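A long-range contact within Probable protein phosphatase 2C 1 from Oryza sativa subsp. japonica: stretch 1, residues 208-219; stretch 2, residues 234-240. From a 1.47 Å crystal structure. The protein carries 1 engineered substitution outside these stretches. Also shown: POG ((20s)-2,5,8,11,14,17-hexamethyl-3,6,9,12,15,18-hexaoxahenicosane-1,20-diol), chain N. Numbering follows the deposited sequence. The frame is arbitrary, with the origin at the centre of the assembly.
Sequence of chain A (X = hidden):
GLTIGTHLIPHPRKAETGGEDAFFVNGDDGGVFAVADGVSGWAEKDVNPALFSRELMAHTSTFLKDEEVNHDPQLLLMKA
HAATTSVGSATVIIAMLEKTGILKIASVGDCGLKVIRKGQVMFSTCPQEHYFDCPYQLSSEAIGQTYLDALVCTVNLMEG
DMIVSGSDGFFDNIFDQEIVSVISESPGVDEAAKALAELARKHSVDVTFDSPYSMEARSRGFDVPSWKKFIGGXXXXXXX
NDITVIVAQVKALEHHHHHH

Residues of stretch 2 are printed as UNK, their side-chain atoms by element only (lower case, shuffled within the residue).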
# COMPACT_ATOMS: atom_id res chain seq x y z
N THR A 208 -13.94 -21.47 11.21
CA THR A 208 -12.66 -22.15 11.11
C THR A 208 -11.64 -21.42 10.24
O THR A 208 -10.47 -21.83 10.20
CB THR A 208 -12.84 -23.59 10.59
OG1 THR A 208 -13.00 -23.59 9.17
CG2 THR A 208 -14.06 -24.25 11.23
N PHE A 209 -12.04 -20.34 9.56
CA PHE A 209 -11.16 -19.62 8.65
C PHE A 209 -10.42 -18.54 9.43
O PHE A 209 -11.05 -17.64 10.00
CB PHE A 209 -11.99 -18.99 7.53
CG PHE A 209 -11.18 -18.17 6.56
CD1 PHE A 209 -10.26 -18.77 5.73
CD2 PHE A 209 -11.36 -16.79 6.49
CE1 PHE A 209 -9.52 -18.01 4.83
CE2 PHE A 209 -10.62 -16.04 5.59
CZ PHE A 209 -9.70 -16.64 4.77
N ASP A 210 -9.09 -18.63 9.47
CA ASP A 210 -8.27 -17.62 10.14
C ASP A 210 -8.18 -16.41 9.22
O ASP A 210 -7.23 -16.23 8.45
CB ASP A 210 -6.91 -18.18 10.50
CG ASP A 210 -6.25 -17.44 11.65
OD1 ASP A 210 -6.97 -16.71 12.37
OD2 ASP A 210 -5.03 -17.58 11.83
N SER A 211 -9.20 -15.56 9.31
CA SER A 211 -9.37 -14.47 8.36
C SER A 211 -8.32 -13.39 8.58
O SER A 211 -7.71 -13.30 9.65
CB SER A 211 -10.76 -13.86 8.53
OG SER A 211 -10.89 -13.25 9.81
N PRO A 212 -8.08 -12.55 7.57
CA PRO A 212 -7.23 -11.37 7.80
C PRO A 212 -7.69 -10.54 8.99
O PRO A 212 -6.85 -10.04 9.76
CB PRO A 212 -7.34 -10.60 6.47
CG PRO A 212 -7.64 -11.66 5.46
CD PRO A 212 -8.51 -12.66 6.17
N TYR A 213 -9.00 -10.41 9.17
CA TYR A 213 -9.55 -9.67 10.31
C TYR A 213 -9.09 -10.28 11.63
O TYR A 213 -8.59 -9.58 12.51
CB TYR A 213 -11.07 -9.65 10.21
CG TYR A 213 -11.79 -8.96 11.34
CD1 TYR A 213 -12.01 -7.58 11.32
CD2 TYR A 213 -12.30 -9.68 12.42
CE1 TYR A 213 -12.68 -6.95 12.34
CE2 TYR A 213 -12.98 -9.05 13.44
CZ TYR A 213 -13.16 -7.69 13.40
OH TYR A 213 -13.84 -7.05 14.42
N SER A 214 -9.27 -11.60 11.79
CA SER A 214 -8.92 -12.24 13.06
C SER A 214 -7.42 -12.24 13.29
O SER A 214 -6.96 -12.05 14.43
CB SER A 214 -9.49 -13.65 13.10
OG SER A 214 -10.90 -13.61 13.26
N MET A 215 -6.63 -12.45 12.23
CA MET A 215 -5.18 -12.36 12.36
C MET A 215 -4.75 -10.96 12.77
O MET A 215 -3.86 -10.79 13.61
CB MET A 215 -4.51 -12.74 11.05
CG MET A 215 -4.50 -14.22 10.75
SD MET A 215 -3.67 -14.56 9.19
CE MET A 215 -2.33 -13.37 9.25
N GLU A 216 -5.36 -9.93 12.17
CA GLU A 216 -5.01 -8.56 12.53
C GLU A 216 -5.36 -8.26 13.98
O GLU A 216 -4.59 -7.58 14.68
CB GLU A 216 -5.74 -7.60 11.59
CG GLU A 216 -5.44 -6.14 11.86
CD GLU A 216 -6.24 -5.23 10.96
OE1 GLU A 216 -6.93 -5.76 10.06
OE2 GLU A 216 -6.19 -4.00 11.16
N ALA A 217 -6.51 -8.74 14.44
CA ALA A 217 -6.91 -8.50 15.83
C ALA A 217 -5.92 -9.12 16.80
O ALA A 217 -5.59 -8.52 17.83
CB ALA A 217 -8.32 -9.04 16.06
N ARG A 218 -5.43 -10.32 16.49
CA ARG A 218 -4.46 -10.97 17.36
C ARG A 218 -3.14 -10.20 17.39
O ARG A 218 -2.52 -10.06 18.45
CB ARG A 218 -4.24 -12.41 16.90
CG ARG A 218 -2.87 -12.99 17.22
CD ARG A 218 -2.87 -14.52 17.13
NE ARG A 218 -3.40 -15.00 15.85
CZ ARG A 218 -4.66 -15.41 15.67
NH1 ARG A 218 -5.52 -15.39 16.67
NH2 ARG A 218 -5.05 -15.83 14.47
N SER A 219 -2.72 -9.67 16.24
CA SER A 219 -1.50 -8.88 16.16
C SER A 219 -1.60 -7.56 16.92
O SER A 219 -0.56 -6.91 17.13
CB SER A 219 -1.13 -8.62 14.70
OG SER A 219 -1.85 -7.51 14.19
N UNK A 234 -11.57 -16.64 22.45
CA UNK A 234 -10.67 -16.24 21.37
C UNK A 234 -11.45 -15.59 20.24
O UNK A 234 -12.56 -16.03 19.90
n UNK A 234 -6.70 -17.92 22.27
c UNK A 234 -7.39 -18.91 21.39
c UNK A 234 -8.62 -17.12 20.12
c UNK A 234 -7.71 -18.33 20.02
c UNK A 234 -9.91 -17.46 20.85
N UNK A 235 -10.89 -14.53 19.67
CA UNK A 235 -11.45 -13.90 18.48
C UNK A 235 -10.98 -14.70 17.27
O UNK A 235 -9.79 -14.72 16.97
c UNK A 235 -10.99 -12.45 18.40
c UNK A 235 -11.98 -11.75 16.18
c UNK A 235 -11.40 -10.03 17.89
c UNK A 235 -11.89 -11.45 17.67
N UNK A 236 -11.92 -15.36 16.58
CA UNK A 236 -11.58 -16.31 15.53
C UNK A 236 -12.57 -16.19 14.38
O UNK A 236 -13.66 -15.63 14.51
c UNK A 236 -10.55 -17.99 17.13
c UNK A 236 -13.15 -19.66 16.75
c UNK A 236 -12.99 -18.17 16.49
c UNK A 236 -11.59 -17.78 16.02
N UNK A 237 -12.17 -16.75 13.23
CA UNK A 237 -13.09 -16.97 12.13
C UNK A 237 -13.18 -15.81 11.16
O UNK A 237 -12.49 -14.79 11.26
N UNK A 238 -14.05 -16.00 10.18
CA UNK A 238 -14.43 -14.92 9.30
C UNK A 238 -15.21 -13.85 10.03
O UNK A 238 -15.68 -14.01 11.16
N UNK A 239 -15.36 -12.71 9.35
CA UNK A 239 -16.03 -11.54 9.90
C UNK A 239 -17.30 -11.31 9.09
O UNK A 239 -17.23 -10.93 7.92
n UNK A 239 -15.57 -5.84 8.28
c UNK A 239 -15.94 -6.67 9.47
c UNK A 239 -15.02 -7.85 9.67
c UNK A 239 -15.11 -10.33 9.83
c UNK A 239 -15.75 -9.03 10.26
N UNK A 240 -18.46 -11.58 9.69
CA UNK A 240 -19.70 -11.41 8.96
C UNK A 240 -19.92 -9.93 8.64
O UNK A 240 -19.72 -9.07 9.49
c UNK A 240 -23.60 -13.56 9.73
s UNK A 240 -22.26 -14.18 10.73
c UNK A 240 -20.85 -13.50 9.84
c UNK A 240 -20.87 -11.97 9.76
OH POG N . 2.09 -12.73 6.10
C2 POG N . 2.47 -11.55 5.46
C1 POG N . 3.29 -11.88 4.21
C3 POG N . 3.36 -10.73 6.38
O2 POG N . 2.65 -9.64 6.88
C5 POG N . 2.99 -9.36 8.20
O3 POG N . 7.93 -9.54 18.72
C7 POG N . 7.15 -8.42 19.02
C8 POG N . 7.07 -7.50 17.80
O4 POG N . 6.51 -8.20 16.73
C9 POG N . 5.49 -7.49 16.06
C10 POG N . 4.25 -8.37 15.91
O5 POG N . 3.80 -8.31 14.58
C11 POG N . 2.51 -8.79 14.34
C12 POG N . 2.55 -9.91 13.30
O6 POG N . 2.31 -9.41 12.01
C13 POG N . 1.08 -8.76 11.81
C14 POG N . 0.29 -9.42 10.67
O7 POG N . 1.14 -9.82 9.62
C15 POG N . 1.78 -8.78 8.93
C16 POG N . 4.16 -8.37 8.21
C17 POG N . -0.78 -8.46 10.15
C18 POG N . 1.52 -10.99 13.66
C19 POG N . 3.17 -7.87 16.87
C20 POG N . 8.47 -7.02 17.44
O HOH W 1 -9.26 -17.69 13.61

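Position 234 carries five side-chain atoms, four carbons in a row ending in a nitrogen. Its second side-chain carbon still lies 5.0 Å from Arg218 NH1, and the terminal nitrogen is hydrogen-bonded elsewhere in the structure. This is Lys234, a long polar side chain suited to an exposed entry into the contact.

Position 235 has four carbons, forked at the second, and its CA-to-CB bond points toward the helix. One terminal carbon lies 3.7 Å from Ala217 CB, the other 4.0 Å from Tyr213 CE2. The pattern is that of leucine. Leu235 CD1 meets the small Ala217 methyl while CD2 approaches Tyr213, and CD2 also lies 3.6 Å from Ser214 OG; a fork set one carbon out from CB lets two methyls spread over the helix surface.

Position 236 again shows four carbons, but forked at the first, with one arm two carbons long: Ile236. Its CA-to-CB bond points away from stretch 1, and the side chain touches a crystal neighbour. The backbone makes the approach here, Ser214 OG lying 3.3 Å from Ile236 C.

Position 237 has no side-chain atoms and is Gly237. Its phi/psi of 89/-178° would jam a CB against the preceding carbonyl oxygen, which by itself calls for glycine. The backbone packs tightly, with Gly237 CA 3.0 Å from Phe209 O in a CA-H...O contact.

Position 238 likewise stops at CA, so it is Gly238. Its CA lies 3.9 Å from Ser211 CB, and its backbone angles, -68/167°, are not ones that demand glycine.

At position 239 four carbons in a row end in nitrogen, and one carbon sits 3.7 Å from the Tyr213 ring centroid, 23° off the normal. In Lys239 this carbon is CD, forming a CH-pi contact over a ring face, while NZ is hydrogen-bonded elsewhere. Lysine combines an aliphatic stem for the ring with a polar end.

Position 240 has three carbons and a sulfur, unbranched, with the sulfur next to last: Met240. It is out of reach of stretch 1, so this contact sets no demand on its side chain.

The contact centres on Gly237 O, which accepts hydrogen bonds from Ser211 OG (2.7 Å) and Ser214 OG (2.8 Å). Ser211 also caps the helix, its OG accepting from Ser214 N at 3.0 Å, so the cap and the crossing loop are tied together. A water joins in, donating to Asp210 OD1 (2.8 Å) and accepting from Gly237 N (3.1 Å). Around this polar centre, Leu235 and Lys239 supply packing against the helix.

Stretch 2 (234-240) KLIGGKM
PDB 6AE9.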